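Local coordinates for protein GLB-12 (PDB 4BJA) that binds heme b in a globin fold and probably serves redox signalling needed for reproduction in Caenorhabditis elegans, at residues Y144-I149 and T198-M203; L119-G124 and T204-L209; F159-Q164 and Y183-I188; R37-E42 and D190-F195. The protein carries 1 engineered substitution. All coordinates share one frame; numbering follows the deposited sequence. Where two conformers were deposited one is given.

All four contacts draw on the long carboxy-terminal helix 185-214, the H helix of a globin fold. Contacts 1 and 2 lie at its heme end, their centres about 10 Å apart, and join where Phe145 CZ packs 3.6 Å from Phe207 CD2. Both touch the heme, whose iron is bound axially by His92 and His127, and both also touch the second subunit. Contacts 3 and 4 occupy the other end of the helix, again with centres about 10 Å apart; Leu160 CD1 lies 3.3 Å from Trp192 CE2, and Tyr183 OH is probably hydrogen-bonded to Glu42 OE1. Contact 3, about 29 Å from contact 2 between centres, is far from the heme.

Contact 1: residues Y144-I149 and T198-M203; sequences YFEIVI and TVISQM. With HEM (protoporphyrin IX containing Fe), chain B.
Gln202 OE1 is the best-held polar atom here, gripped by two N-H donors, NH1 of Arg121 and NE1 of Trp117. The amide is folded back along its own helix, so NE2 makes a weak bond to Ser201 OG. All of this happens on the flank of helix 198-203; the surface it turns to helix 144-149 is apolar. Ile149 and Ile200 slide past each other in opposite directions, Ile149 CB coming 3.6 Å from Ile200 CG1 and Ile149 CG2 equally close to Ile200 CD1. Ile200 CG2, anti to its backbone N, leans on Glu146 CB.

One turn toward the heme, Met203 crosses Phe145 at about a right angle. Chi1 and chi2 bring SD to 5.2 Å from the centroid of the Phe145 ring, an oblique Met-aromatic contact, and the bend at chi3 (75°) then carries CE to 3.6 Å from HEM C3B. The Phe145 ring in turn presents its edge to the porphyrin, with CD1 3.8 Å from HEM CHC. Val148 CB presses on the vinyl carbon HEM CBB at 3.5 Å, and Tyr144 O lies at the same distance from the methyl HEM CMC. The pair thus forms one wall of the heme pocket.

The segments belong to the G and H helices of the globin fold; their local axes run nearly antiparallel, at 162°, and approach to 9.1 Å. Helix 113-126 closes in on Met203 through Val120 and Thr123, helix 27-30 sets Phe28 against Val199, and Glu25 of the second subunit packs on Ile200.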
# COMPACT_ATOMS: atom_id res chain seq x y z
N TYR A 144 3.18 8.34 -14.75
CA TYR A 144 2.15 9.28 -15.20
C TYR A 144 0.97 9.35 -14.22
O TYR A 144 0.32 10.37 -14.16
CB TYR A 144 1.68 8.97 -16.65
CG TYR A 144 2.78 9.22 -17.65
CD1 TYR A 144 2.98 10.50 -18.18
CD2 TYR A 144 3.64 8.20 -18.03
CE1 TYR A 144 4.00 10.72 -19.09
CE2 TYR A 144 4.67 8.42 -18.93
CZ TYR A 144 4.84 9.68 -19.43
OH TYR A 144 5.86 9.89 -20.34
N PHE A 145 0.70 8.29 -13.45
CA PHE A 145 -0.33 8.41 -12.45
C PHE A 145 0.11 9.37 -11.37
O PHE A 145 -0.69 10.19 -10.88
CB PHE A 145 -0.61 7.03 -11.82
CG PHE A 145 -1.01 6.00 -12.83
CD1 PHE A 145 -2.06 6.27 -13.74
CD2 PHE A 145 -0.29 4.80 -12.94
CE1 PHE A 145 -2.41 5.29 -14.69
CE2 PHE A 145 -0.63 3.85 -13.88
CZ PHE A 145 -1.69 4.10 -14.76
N GLU A 146 1.39 9.28 -11.01
CA GLU A 146 1.94 10.19 -10.04
C GLU A 146 1.96 11.65 -10.58
O GLU A 146 1.59 12.59 -9.88
CB GLU A 146 3.34 9.71 -9.67
CG GLU A 146 4.00 10.58 -8.64
CD GLU A 146 5.39 10.08 -8.36
OE1 GLU A 146 6.29 10.33 -9.18
OE2 GLU A 146 5.60 9.39 -7.33
N ILE A 147 2.33 11.82 -11.85
CA ILE A 147 2.41 13.16 -12.43
C ILE A 147 1.01 13.82 -12.37
O ILE A 147 0.84 14.97 -11.95
CB ILE A 147 2.92 13.06 -13.88
CG1 ILE A 147 4.43 12.74 -13.88
CG2 ILE A 147 2.60 14.40 -14.66
CD1 ILE A 147 5.03 12.27 -15.18
N VAL A 148 -0.03 13.06 -12.74
CA VAL A 148 -1.38 13.62 -12.76
C VAL A 148 -1.85 13.92 -11.36
O VAL A 148 -2.37 15.03 -11.05
CB VAL A 148 -2.35 12.62 -13.46
CG1 VAL A 148 -3.79 13.03 -13.26
CG2 VAL A 148 -2.03 12.57 -15.00
N ILE A 149 -1.75 12.91 -10.48
CA ILE A 149 -2.30 13.09 -9.12
C ILE A 149 -1.51 14.14 -8.35
O ILE A 149 -2.10 14.87 -7.58
CB ILE A 149 -2.42 11.78 -8.36
CG1 ILE A 149 -3.46 10.96 -9.07
CG2 ILE A 149 -2.77 12.06 -6.87
CD1 ILE A 149 -4.86 11.44 -8.85
N THR A 198 -2.23 7.09 -1.82
CA THR A 198 -2.65 5.68 -1.87
C THR A 198 -3.29 5.37 -3.23
O THR A 198 -3.10 4.28 -3.76
CB THR A 198 -3.63 5.35 -0.70
OG1 THR A 198 -2.95 5.66 0.53
CG2 THR A 198 -4.00 3.89 -0.70
N VAL A 199 -4.03 6.33 -3.81
CA VAL A 199 -4.54 6.10 -5.16
C VAL A 199 -3.37 5.92 -6.14
O VAL A 199 -3.34 4.98 -6.94
CB VAL A 199 -5.47 7.24 -5.60
CG1 VAL A 199 -5.80 7.09 -7.09
CG2 VAL A 199 -6.77 7.23 -4.70
N ILE A 200 -2.35 6.77 -6.03
CA ILE A 200 -1.17 6.61 -6.90
C ILE A 200 -0.53 5.24 -6.72
O ILE A 200 -0.26 4.55 -7.69
CB ILE A 200 -0.10 7.66 -6.60
CG1 ILE A 200 -0.61 9.04 -6.97
CG2 ILE A 200 1.18 7.34 -7.45
CD1 ILE A 200 0.28 10.22 -6.41
N SER A 201 -0.29 4.84 -5.47
CA SER A 201 0.44 3.58 -5.27
C SER A 201 -0.37 2.38 -5.81
O SER A 201 0.21 1.50 -6.44
CB SER A 201 0.81 3.40 -3.83
OG SER A 201 -0.34 3.12 -3.09
N GLN A 202 -1.69 2.37 -5.58
CA GLN A 202 -2.47 1.20 -6.01
C GLN A 202 -2.70 1.17 -7.51
O GLN A 202 -2.71 0.09 -8.11
CB GLN A 202 -3.79 1.16 -5.23
CG GLN A 202 -3.49 0.97 -3.74
CD GLN A 202 -2.62 -0.26 -3.50
OE1 GLN A 202 -3.05 -1.38 -3.74
NE2 GLN A 202 -1.35 -0.05 -3.09
N MET A 203 -2.84 2.36 -8.13
CA MET A 203 -2.92 2.34 -9.59
C MET A 203 -1.59 1.96 -10.19
O MET A 203 -1.56 1.19 -11.15
CB MET A 203 -3.41 3.66 -10.14
CG MET A 203 -4.85 3.90 -9.82
SD MET A 203 -5.31 5.51 -10.45
CE MET A 203 -5.42 5.15 -12.18
CHA HEM B . -9.66 5.97 -19.03
CHB HEM B . -9.13 7.45 -14.45
CHC HEM B . -4.57 8.68 -15.37
CHD HEM B . -5.36 7.96 -20.07
C1A HEM B . -9.87 6.21 -17.71
C2A HEM B . -11.06 5.83 -16.97
C3A HEM B . -10.88 6.25 -15.71
C4A HEM B . -9.60 6.91 -15.62
CMA HEM B . -11.84 6.12 -14.49
CAA HEM B . -12.27 5.04 -17.57
CBA HEM B . -12.45 3.68 -16.89
CGA HEM B . -11.24 2.90 -17.14
O1A HEM B . -10.81 2.84 -18.33
O2A HEM B . -10.70 2.39 -16.13
C1B HEM B . -7.83 7.84 -14.32
C2B HEM B . -7.17 8.16 -13.06
C3B HEM B . -5.94 8.49 -13.32
C4B HEM B . -5.74 8.40 -14.74
CMB HEM B . -7.84 8.10 -11.68
CAB HEM B . -4.89 8.86 -12.23
CBB HEM B . -3.84 9.56 -12.57
C1C HEM B . -4.39 8.58 -16.71
C2C HEM B . -3.17 8.90 -17.40
C3C HEM B . -3.37 8.70 -18.69
C4C HEM B . -4.74 8.27 -18.88
CMC HEM B . -1.86 9.36 -16.71
CAC HEM B . -2.31 8.93 -19.79
CBC HEM B . -2.44 8.23 -20.91
C1D HEM B . -6.60 7.44 -20.21
C2D HEM B . -7.27 7.27 -21.47
C3D HEM B . -8.59 6.65 -21.14
C4D HEM B . -8.60 6.50 -19.72
CMD HEM B . -6.77 7.64 -22.89
CAD HEM B . -9.72 6.29 -22.13
CBD HEM B . -10.77 7.41 -22.02
CGD HEM B . -10.33 8.77 -22.56
O1D HEM B . -9.41 8.87 -23.40
O2D HEM B . -10.94 9.76 -22.14
NA HEM B . -8.99 6.89 -16.86
NB HEM B . -6.92 7.99 -15.37
NC HEM B . -5.32 8.20 -17.65
ND HEM B . -7.43 6.98 -19.19
FE HEM B . -7.19 7.52 -17.28

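Contact 2: residues L119-G124 and T204-L209. With HEM (protoporphyrin IX containing Fe), chain B; SO4 (sulfate ion), chain C.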
# COMPACT_ATOMS: atom_id res chain seq x y z
N LEU A 119 -12.04 -0.81 -7.11
CA LEU A 119 -12.18 0.26 -8.13
C LEU A 119 -10.80 0.78 -8.51
O LEU A 119 -10.48 0.91 -9.71
CB LEU A 119 -13.09 1.38 -7.61
CG LEU A 119 -13.16 2.63 -8.54
CD1 LEU A 119 -13.72 2.29 -9.93
CD2 LEU A 119 -13.98 3.73 -7.91
N VAL A 120 -9.98 1.05 -7.52
CA VAL A 120 -8.67 1.66 -7.84
C VAL A 120 -7.78 0.66 -8.59
O VAL A 120 -7.17 0.99 -9.61
CB VAL A 120 -7.98 2.18 -6.58
CG1 VAL A 120 -6.58 2.69 -6.91
CG2 VAL A 120 -8.83 3.24 -5.88
N ARG A 121 -7.74 -0.60 -8.15
CA ARG A 121 -6.89 -1.56 -8.83
C ARG A 121 -7.43 -1.89 -10.23
O ARG A 121 -6.64 -2.07 -11.14
CB ARG A 121 -6.70 -2.79 -7.93
CG ARG A 121 -5.88 -2.40 -6.69
CD ARG A 121 -5.23 -3.53 -5.98
NE ARG A 121 -4.25 -4.26 -6.77
CZ ARG A 121 -2.92 -4.22 -6.60
NH1 ARG A 121 -2.33 -3.43 -5.70
NH2 ARG A 121 -2.18 -5.01 -7.35
N LYS A 122 -8.75 -1.94 -10.41
CA LYS A 122 -9.35 -2.25 -11.71
C LYS A 122 -9.01 -1.13 -12.69
O LYS A 122 -8.78 -1.38 -13.89
CB LYS A 122 -10.89 -2.36 -11.60
CG LYS A 122 -11.51 -2.64 -12.96
CD LYS A 122 -12.99 -2.96 -12.89
CE LYS A 122 -13.53 -3.31 -14.32
NZ LYS A 122 -14.93 -3.74 -14.29
N THR A 123 -9.02 0.09 -12.17
CA THR A 123 -8.73 1.27 -13.02
C THR A 123 -7.27 1.24 -13.41
O THR A 123 -6.92 1.48 -14.58
CB THR A 123 -9.14 2.55 -12.27
OG1 THR A 123 -10.53 2.47 -11.94
CG2 THR A 123 -8.92 3.84 -13.10
N GLY A 124 -6.39 0.91 -12.46
CA GLY A 124 -4.96 0.76 -12.75
C GLY A 124 -4.72 -0.28 -13.86
O GLY A 124 -4.02 -0.02 -14.86
N THR A 204 -0.50 2.43 -9.60
CA THR A 204 0.80 2.10 -10.12
C THR A 204 1.06 0.59 -10.02
O THR A 204 1.55 -0.03 -10.99
CB THR A 204 1.88 2.89 -9.36
OG1 THR A 204 1.69 4.29 -9.63
CG2 THR A 204 3.29 2.44 -9.75
N ASP A 205 0.75 0.01 -8.86
CA ASP A 205 1.06 -1.40 -8.63
C ASP A 205 0.20 -2.31 -9.47
O ASP A 205 0.71 -3.28 -10.06
CB ASP A 205 0.98 -1.74 -7.14
CG ASP A 205 2.23 -1.30 -6.37
OD1 ASP A 205 3.21 -0.80 -6.97
OD2 ASP A 205 2.24 -1.49 -5.13
N SER A 206 -1.09 -1.97 -9.58
CA SER A 206 -1.98 -2.80 -10.37
C SER A 206 -1.63 -2.72 -11.87
O SER A 206 -1.62 -3.74 -12.61
CB SER A 206 -3.43 -2.45 -10.07
OG SER A 206 -3.73 -1.08 -10.38
N PHE A 207 -1.35 -1.51 -12.33
CA PHE A 207 -0.87 -1.35 -13.70
C PHE A 207 0.40 -2.19 -13.98
O PHE A 207 0.52 -2.89 -15.01
CB PHE A 207 -0.59 0.16 -13.95
CG PHE A 207 -0.10 0.44 -15.36
CD1 PHE A 207 1.23 0.23 -15.69
CD2 PHE A 207 -0.99 0.88 -16.33
CE1 PHE A 207 1.69 0.44 -17.01
CE2 PHE A 207 -0.53 1.14 -17.65
CZ PHE A 207 0.79 0.89 -17.97
N GLU A 208 1.37 -2.10 -13.08
CA GLU A 208 2.66 -2.70 -13.33
C GLU A 208 2.51 -4.22 -13.44
O GLU A 208 3.10 -4.87 -14.32
CB GLU A 208 3.61 -2.30 -12.22
CG GLU A 208 5.05 -2.48 -12.55
CD GLU A 208 5.58 -1.47 -13.58
OE1 GLU A 208 5.12 -0.30 -13.61
OE2 GLU A 208 6.49 -1.84 -14.32
N LEU A 209 1.69 -4.78 -12.56
CA LEU A 209 1.46 -6.22 -12.54
C LEU A 209 0.74 -6.68 -13.81
O LEU A 209 1.09 -7.71 -14.40
CB LEU A 209 0.64 -6.60 -11.30
CG LEU A 209 0.37 -8.11 -11.13
CD1 LEU A 209 1.66 -8.92 -11.09
CD2 LEU A 209 -0.44 -8.37 -9.85
CHA HEM B . -9.66 5.97 -19.03
CHB HEM B . -9.13 7.45 -14.45
CHC HEM B . -4.57 8.68 -15.37
CHD HEM B . -5.36 7.96 -20.07
C1A HEM B . -9.87 6.21 -17.71
C2A HEM B . -11.06 5.83 -16.97
C3A HEM B . -10.88 6.25 -15.71
C4A HEM B . -9.60 6.91 -15.62
CMA HEM B . -11.84 6.12 -14.49
CAA HEM B . -12.27 5.04 -17.57
CBA HEM B . -12.45 3.68 -16.89
CGA HEM B . -11.24 2.90 -17.14
O1A HEM B . -10.81 2.84 -18.33
O2A HEM B . -10.70 2.39 -16.13
C1B HEM B . -7.83 7.84 -14.32
C2B HEM B . -7.17 8.16 -13.06
C3B HEM B . -5.94 8.49 -13.32
C4B HEM B . -5.74 8.40 -14.74
CMB HEM B . -7.84 8.10 -11.68
CAB HEM B . -4.89 8.86 -12.23
CBB HEM B . -3.84 9.56 -12.57
C1C HEM B . -4.39 8.58 -16.71
C2C HEM B . -3.17 8.90 -17.40
C3C HEM B . -3.37 8.70 -18.69
C4C HEM B . -4.74 8.27 -18.88
CMC HEM B . -1.86 9.36 -16.71
CAC HEM B . -2.31 8.93 -19.79
CBC HEM B . -2.44 8.23 -20.91
C1D HEM B . -6.60 7.44 -20.21
C2D HEM B . -7.27 7.27 -21.47
C3D HEM B . -8.59 6.65 -21.14
C4D HEM B . -8.60 6.50 -19.72
CMD HEM B . -6.77 7.64 -22.89
CAD HEM B . -9.72 6.29 -22.13
CBD HEM B . -10.77 7.41 -22.02
CGD HEM B . -10.33 8.77 -22.56
O1D HEM B . -9.41 8.87 -23.40
O2D HEM B . -10.94 9.76 -22.14
NA HEM B . -8.99 6.89 -16.86
NB HEM B . -6.92 7.99 -15.37
NC HEM B . -5.32 8.20 -17.65
ND HEM B . -7.43 6.98 -19.19
FE HEM B . -7.19 7.52 -17.28
S SO4 C . -4.83 -6.97 -8.75
O1 SO4 C . -3.40 -7.26 -8.55
O2 SO4 C . -4.90 -5.69 -9.43
O3 SO4 C . -5.43 -8.02 -9.55
O4 SO4 C . -5.55 -6.89 -7.47
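Arg121 leaves helix 119-124 with CG anti to its carbonyl carbon, and its CB meets both sulfate O2 and Ser206 CB, at 3.7 and 3.9 Å. CG passes the same serine. CD then bends at chi3 (62°) beside the sulfate, probably a guest from crystallisation. NE points at sulfate O2 (3.1 Å, 162°) and NH2 at sulfate O1 (2.8 Å), putting the ion at the guanidinium edge while Ser206 lies over one face. NH1, held by Gln202, passes Asp205 CB at 4.0 Å; Asp205 OD1 bonds to Trp19 NE1 of the second subunit.

The local axes of the two helices, F and H, approach to 7.6 Å at 42°. Gly124 makes this possible: its CA is 3.2 Å from Ser206 OG, and a CB built on it would fall 1.9 Å from that oxygen. Ser206 OG bonds back to Gln202 O, and Gly124 O meets the edge of Phe207 at CD2. An alanine in place of Arg121 would lose the sulfate and Gln202 bonds and probably leave Ser206 less well packed.

Close glycine-serine packing thus adjoins a site where Arg121, with Arg125 also on the sulfate and a weak, long ion pair to Asp205 of the second subunit, would probably attract anions.

Contact 3: residues F159-Q164 and Y183-I188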
# COMPACT_ATOMS: atom_id res chain seq x y z
N PHE A 159 -8.65 24.15 -2.88
CA PHE A 159 -10.12 24.28 -2.98
C PHE A 159 -10.79 23.54 -1.82
O PHE A 159 -11.76 24.06 -1.22
CB PHE A 159 -10.65 23.72 -4.31
CG PHE A 159 -10.28 24.54 -5.51
CD1 PHE A 159 -10.90 25.78 -5.73
CD2 PHE A 159 -9.35 24.09 -6.42
CE1 PHE A 159 -10.57 26.56 -6.85
CE2 PHE A 159 -9.00 24.89 -7.55
CZ PHE A 159 -9.62 26.11 -7.74
N LEU A 160 -10.27 22.36 -1.49
CA LEU A 160 -10.90 21.50 -0.46
C LEU A 160 -10.78 22.13 0.92
O LEU A 160 -11.63 21.87 1.79
CB LEU A 160 -10.23 20.12 -0.43
CG LEU A 160 -10.59 19.26 -1.64
CD1 LEU A 160 -9.54 18.10 -1.77
CD2 LEU A 160 -12.00 18.71 -1.49
N THR A 161 -9.73 22.92 1.15
CA THR A 161 -9.54 23.55 2.44
C THR A 161 -10.27 24.90 2.52
O THR A 161 -10.40 25.50 3.61
CB THR A 161 -8.06 23.82 2.73
OG1 THR A 161 -7.52 24.68 1.72
CG2 THR A 161 -7.25 22.50 2.83
N GLY A 162 -10.74 25.36 1.36
CA GLY A 162 -11.35 26.67 1.29
C GLY A 162 -10.31 27.79 1.20
O GLY A 162 -10.67 28.95 1.24
N GLU A 163 -9.04 27.47 1.14
CA GLU A 163 -8.01 28.48 0.99
C GLU A 163 -8.07 29.16 -0.38
O GLU A 163 -7.60 30.25 -0.51
CB GLU A 163 -6.64 27.88 1.14
CG GLU A 163 -6.27 27.30 2.44
CD GLU A 163 -5.04 26.39 2.30
OE1 GLU A 163 -5.06 25.34 1.60
OE2 GLU A 163 -4.02 26.77 2.87
N GLN A 164 -8.65 28.48 -1.35
CA GLN A 164 -8.85 28.98 -2.73
C GLN A 164 -10.31 28.80 -3.18
O GLN A 164 -10.98 27.89 -2.72
CB GLN A 164 -7.93 28.21 -3.70
CG GLN A 164 -7.29 29.07 -4.78
CD GLN A 164 -6.45 28.28 -5.78
OE1 GLN A 164 -6.77 28.24 -6.96
NE2 GLN A 164 -5.36 27.69 -5.33
N TYR A 183 -13.06 20.56 10.86
CA TYR A 183 -11.80 20.17 10.22
C TYR A 183 -10.84 21.34 10.07
O TYR A 183 -11.23 22.42 9.64
CB TYR A 183 -12.06 19.61 8.83
CG TYR A 183 -13.01 18.45 8.76
CD1 TYR A 183 -12.91 17.37 9.63
CD2 TYR A 183 -14.01 18.45 7.81
CE1 TYR A 183 -13.80 16.31 9.53
CE2 TYR A 183 -14.90 17.40 7.70
CZ TYR A 183 -14.79 16.34 8.57
OH TYR A 183 -15.70 15.30 8.42
N THR A 184 -9.58 21.12 10.43
CA THR A 184 -8.58 22.16 10.22
C THR A 184 -7.96 21.99 8.85
O THR A 184 -8.04 20.92 8.23
CB THR A 184 -7.43 22.12 11.22
OG1 THR A 184 -6.66 20.92 11.05
CG2 THR A 184 -7.97 22.24 12.66
N THR A 185 -7.31 23.06 8.39
CA THR A 185 -6.62 23.04 7.10
C THR A 185 -5.54 21.97 7.07
O THR A 185 -5.39 21.25 6.06
CB THR A 185 -6.03 24.45 6.79
OG1 THR A 185 -7.10 25.39 6.64
CG2 THR A 185 -5.23 24.42 5.50
N SER A 186 -4.81 21.84 8.17
CA SER A 186 -3.78 20.84 8.26
C SER A 186 -4.35 19.43 8.19
O SER A 186 -3.80 18.56 7.49
CB SER A 186 -2.95 21.03 9.55
OG SER A 186 -2.08 19.94 9.68
N GLN A 187 -5.46 19.19 8.89
CA GLN A 187 -6.13 17.90 8.82
C GLN A 187 -6.55 17.55 7.40
O GLN A 187 -6.30 16.45 6.94
CB GLN A 187 -7.39 17.91 9.65
CG GLN A 187 -7.20 17.62 11.10
CD GLN A 187 -8.45 18.01 11.87
OE1 GLN A 187 -9.54 18.05 11.31
NE2 GLN A 187 -8.28 18.31 13.16
N ILE A 188 -7.22 18.49 6.73
CA ILE A 188 -7.77 18.21 5.41
C ILE A 188 -6.61 17.94 4.44
O ILE A 188 -6.66 17.01 3.63
CB ILE A 188 -8.62 19.41 4.91
CG1 ILE A 188 -9.86 19.58 5.79
CG2 ILE A 188 -9.09 19.20 3.50
CD1 ILE A 188 -10.59 20.90 5.49
O HOH W 1 -9.50 24.59 6.01
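The tight part is a cluster of methyl groups, with Thr161 CG2 at its centre. It sits 3.8 Å from Ile188 CG2 and 3.9 Å from Thr185 CG2, while Leu160 CB reaches the same Ile188 methyl at a looser 4.2 Å. Ile188 CD1 reaches 4.0 Å from Leu160 O, so the isoleucine closes the buried side.

Toward solvent the fit slackens. A water spans the gap, donating to Thr161 O and bonded to Thr185 OG1 at 2.6 Å, and exposed Glu163 brings OE2 obliquely to 3.7 Å from Thr185 CG2. Thr161 OG1 is turned away from that methyl cluster (chi1 59°): it gives a short 2.5 Å bond to the anti lone pair of Glu163 OE1 and accepts from Glu163 N, an ST turn. Pro158 O is a further partner of this hydroxyl. Gly162, with positive phi, ends helix 144-160 in a Schellman motif. On the other segment, Thr184 is the N-cap of helix 185-214 in a capping box, Gln187 N donating to Thr184 OG1 at 3.0 Å and Thr184 N to Gln187 OE1.

Thr161 and Thr184 thus each pair their hydroxyls and nearby N-H groups within their own turn, leaving methyls and one bridging water to join the G and H helices.

Contact 4: residues R37-E42 and D190-F195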
# COMPACT_ATOMS: atom_id res chain seq x y z
N ARG A 37 -12.00 9.13 6.43
CA ARG A 37 -12.81 8.85 5.23
C ARG A 37 -14.02 9.75 5.19
O ARG A 37 -14.45 10.16 4.13
CB ARG A 37 -13.21 7.35 5.16
CG ARG A 37 -11.95 6.47 4.88
CD ARG A 37 -12.29 4.98 4.70
NE ARG A 37 -12.31 4.25 5.97
CZ ARG A 37 -13.35 3.97 6.73
NH1 ARG A 37 -14.60 4.38 6.41
NH2 ARG A 37 -13.11 3.25 7.85
N THR A 38 -14.63 9.99 6.35
CA THR A 38 -15.78 10.91 6.39
C THR A 38 -15.33 12.31 5.94
O THR A 38 -16.03 13.00 5.16
CB THR A 38 -16.31 10.96 7.81
OG1 THR A 38 -16.85 9.66 8.10
CG2 THR A 38 -17.37 12.02 7.99
N LEU A 39 -14.18 12.75 6.44
CA LEU A 39 -13.62 14.05 6.01
C LEU A 39 -13.45 14.09 4.49
O LEU A 39 -13.82 15.10 3.85
CB LEU A 39 -12.30 14.32 6.75
CG LEU A 39 -11.52 15.58 6.34
CD1 LEU A 39 -10.49 15.79 7.38
CD2 LEU A 39 -10.76 15.45 4.96
N LEU A 40 -12.93 13.01 3.89
CA LEU A 40 -12.71 13.00 2.43
C LEU A 40 -14.02 13.23 1.73
O LEU A 40 -14.09 14.06 0.83
CB LEU A 40 -12.15 11.67 1.94
CG LEU A 40 -10.75 11.29 2.25
CD1 LEU A 40 -10.57 9.87 1.73
CD2 LEU A 40 -9.83 12.22 1.45
N ARG A 41 -15.06 12.48 2.14
CA ARG A 41 -16.35 12.66 1.51
C ARG A 41 -16.94 14.05 1.76
O ARG A 41 -17.43 14.67 0.80
CB ARG A 41 -17.33 11.55 1.93
CG ARG A 41 -18.61 11.61 1.14
CD ARG A 41 -18.42 11.48 -0.34
NE ARG A 41 -19.72 11.49 -1.03
CZ ARG A 41 -19.87 11.70 -2.33
NH1 ARG A 41 -18.79 11.90 -3.09
NH2 ARG A 41 -21.09 11.69 -2.87
N GLU A 42 -16.92 14.53 3.00
CA GLU A 42 -17.58 15.82 3.32
C GLU A 42 -16.86 16.98 2.63
O GLU A 42 -17.52 17.85 2.08
CB GLU A 42 -17.65 16.04 4.81
CG GLU A 42 -18.59 15.07 5.53
CD GLU A 42 -18.93 15.50 6.96
OE1 GLU A 42 -18.09 16.15 7.61
OE2 GLU A 42 -20.04 15.16 7.44
N ASP A 190 -3.53 16.80 5.15
CA ASP A 190 -2.86 15.55 5.44
C ASP A 190 -3.72 14.36 4.96
O ASP A 190 -3.20 13.42 4.36
CB ASP A 190 -2.50 15.45 6.94
CG ASP A 190 -1.55 16.57 7.43
OD1 ASP A 190 -1.05 17.41 6.64
OD2 ASP A 190 -1.32 16.64 8.66
N VAL A 191 -5.03 14.41 5.20
CA VAL A 191 -5.90 13.32 4.80
C VAL A 191 -5.95 13.17 3.28
O VAL A 191 -5.86 12.04 2.76
CB VAL A 191 -7.33 13.46 5.39
CG1 VAL A 191 -8.23 12.43 4.79
CG2 VAL A 191 -7.29 13.30 6.91
N TRP A 192 -6.08 14.29 2.56
CA TRP A 192 -6.15 14.22 1.12
C TRP A 192 -4.82 13.76 0.56
O TRP A 192 -4.77 13.02 -0.43
CB TRP A 192 -6.62 15.59 0.51
CG TRP A 192 -8.10 15.61 0.44
CD1 TRP A 192 -8.97 16.09 1.38
CD2 TRP A 192 -8.91 15.07 -0.61
NE1 TRP A 192 -10.27 15.90 0.97
CE2 TRP A 192 -10.26 15.28 -0.25
CE3 TRP A 192 -8.62 14.45 -1.83
CZ2 TRP A 192 -11.32 14.88 -1.08
CZ3 TRP A 192 -9.67 14.07 -2.66
CH2 TRP A 192 -11.01 14.27 -2.27
N LYS A 193 -3.71 14.17 1.17
CA LYS A 193 -2.41 13.64 0.71
C LYS A 193 -2.31 12.12 0.92
O LYS A 193 -1.84 11.43 0.03
CB LYS A 193 -1.22 14.37 1.32
CG LYS A 193 -1.08 15.79 0.74
CD LYS A 193 0.13 16.51 1.35
CE LYS A 193 0.27 17.92 0.79
NZ LYS A 193 1.34 18.72 1.56
N LYS A 194 -2.73 11.62 2.09
CA LYS A 194 -2.68 10.16 2.30
C LYS A 194 -3.55 9.43 1.30
O LYS A 194 -3.12 8.42 0.72
CB LYS A 194 -3.09 9.79 3.71
CG LYS A 194 -2.03 10.22 4.72
CD LYS A 194 -2.39 9.68 6.14
CE LYS A 194 -3.81 10.04 6.60
NZ LYS A 194 -4.17 9.38 7.94
N PHE A 195 -4.76 9.96 1.08
CA PHE A 195 -5.68 9.37 0.17
C PHE A 195 -5.11 9.36 -1.25
O PHE A 195 -5.06 8.31 -1.93
CB PHE A 195 -7.04 10.15 0.24
CG PHE A 195 -8.00 9.80 -0.86
CD1 PHE A 195 -8.41 8.47 -1.07
CD2 PHE A 195 -8.49 10.80 -1.72
CE1 PHE A 195 -9.29 8.12 -2.11
CE2 PHE A 195 -9.36 10.45 -2.77
CZ PHE A 195 -9.78 9.11 -2.96
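This is a buried apolar helix-helix crossing in the globin fold, where the A helix, 34-46, lies almost square across the H helix, 185-214. The local axes make an angle of 97° and approach to 9.8 Å, so contact is concentrated at one point, and Leu40 occupies it. Each of its two methyls sits over an aromatic ring. CD2 stands over the centre of the Trp192 five-membered ring, 3.6 Å from the centroid and only 12° off the normal, a CH-pi contact, while also touching Phe195. CD1 lies over a face of Phe195, 4.0 Å from that centroid, in a second and more slanted one. The Phe195 ring meanwhile turns its edge to Trp192 CE3. Val191 packs beside Leu40 and Leu39: its CG1 is 3.7 Å from Leu40 CD2, and it meets Leu39 tip to tip, with Leu39 CD2 3.9 Å from that same CG1. The indole has a polar fixing too, NE1 being hydrogen-bonded to Thr43 OG1, one turn beyond Leu39. An alanine in place of Trp192 would remove both that bond and the surface beneath Leu40 CD2, and would probably loosen the crossing.

Ile157 and Leu160 of helix 144-160 pack on the indole, while Met100, Leu103 and Leu107 of helix 87-108 pack on Phe195. At the margin, a salt bridge from Lys194 to Asp36 ties the two crossing helices together again.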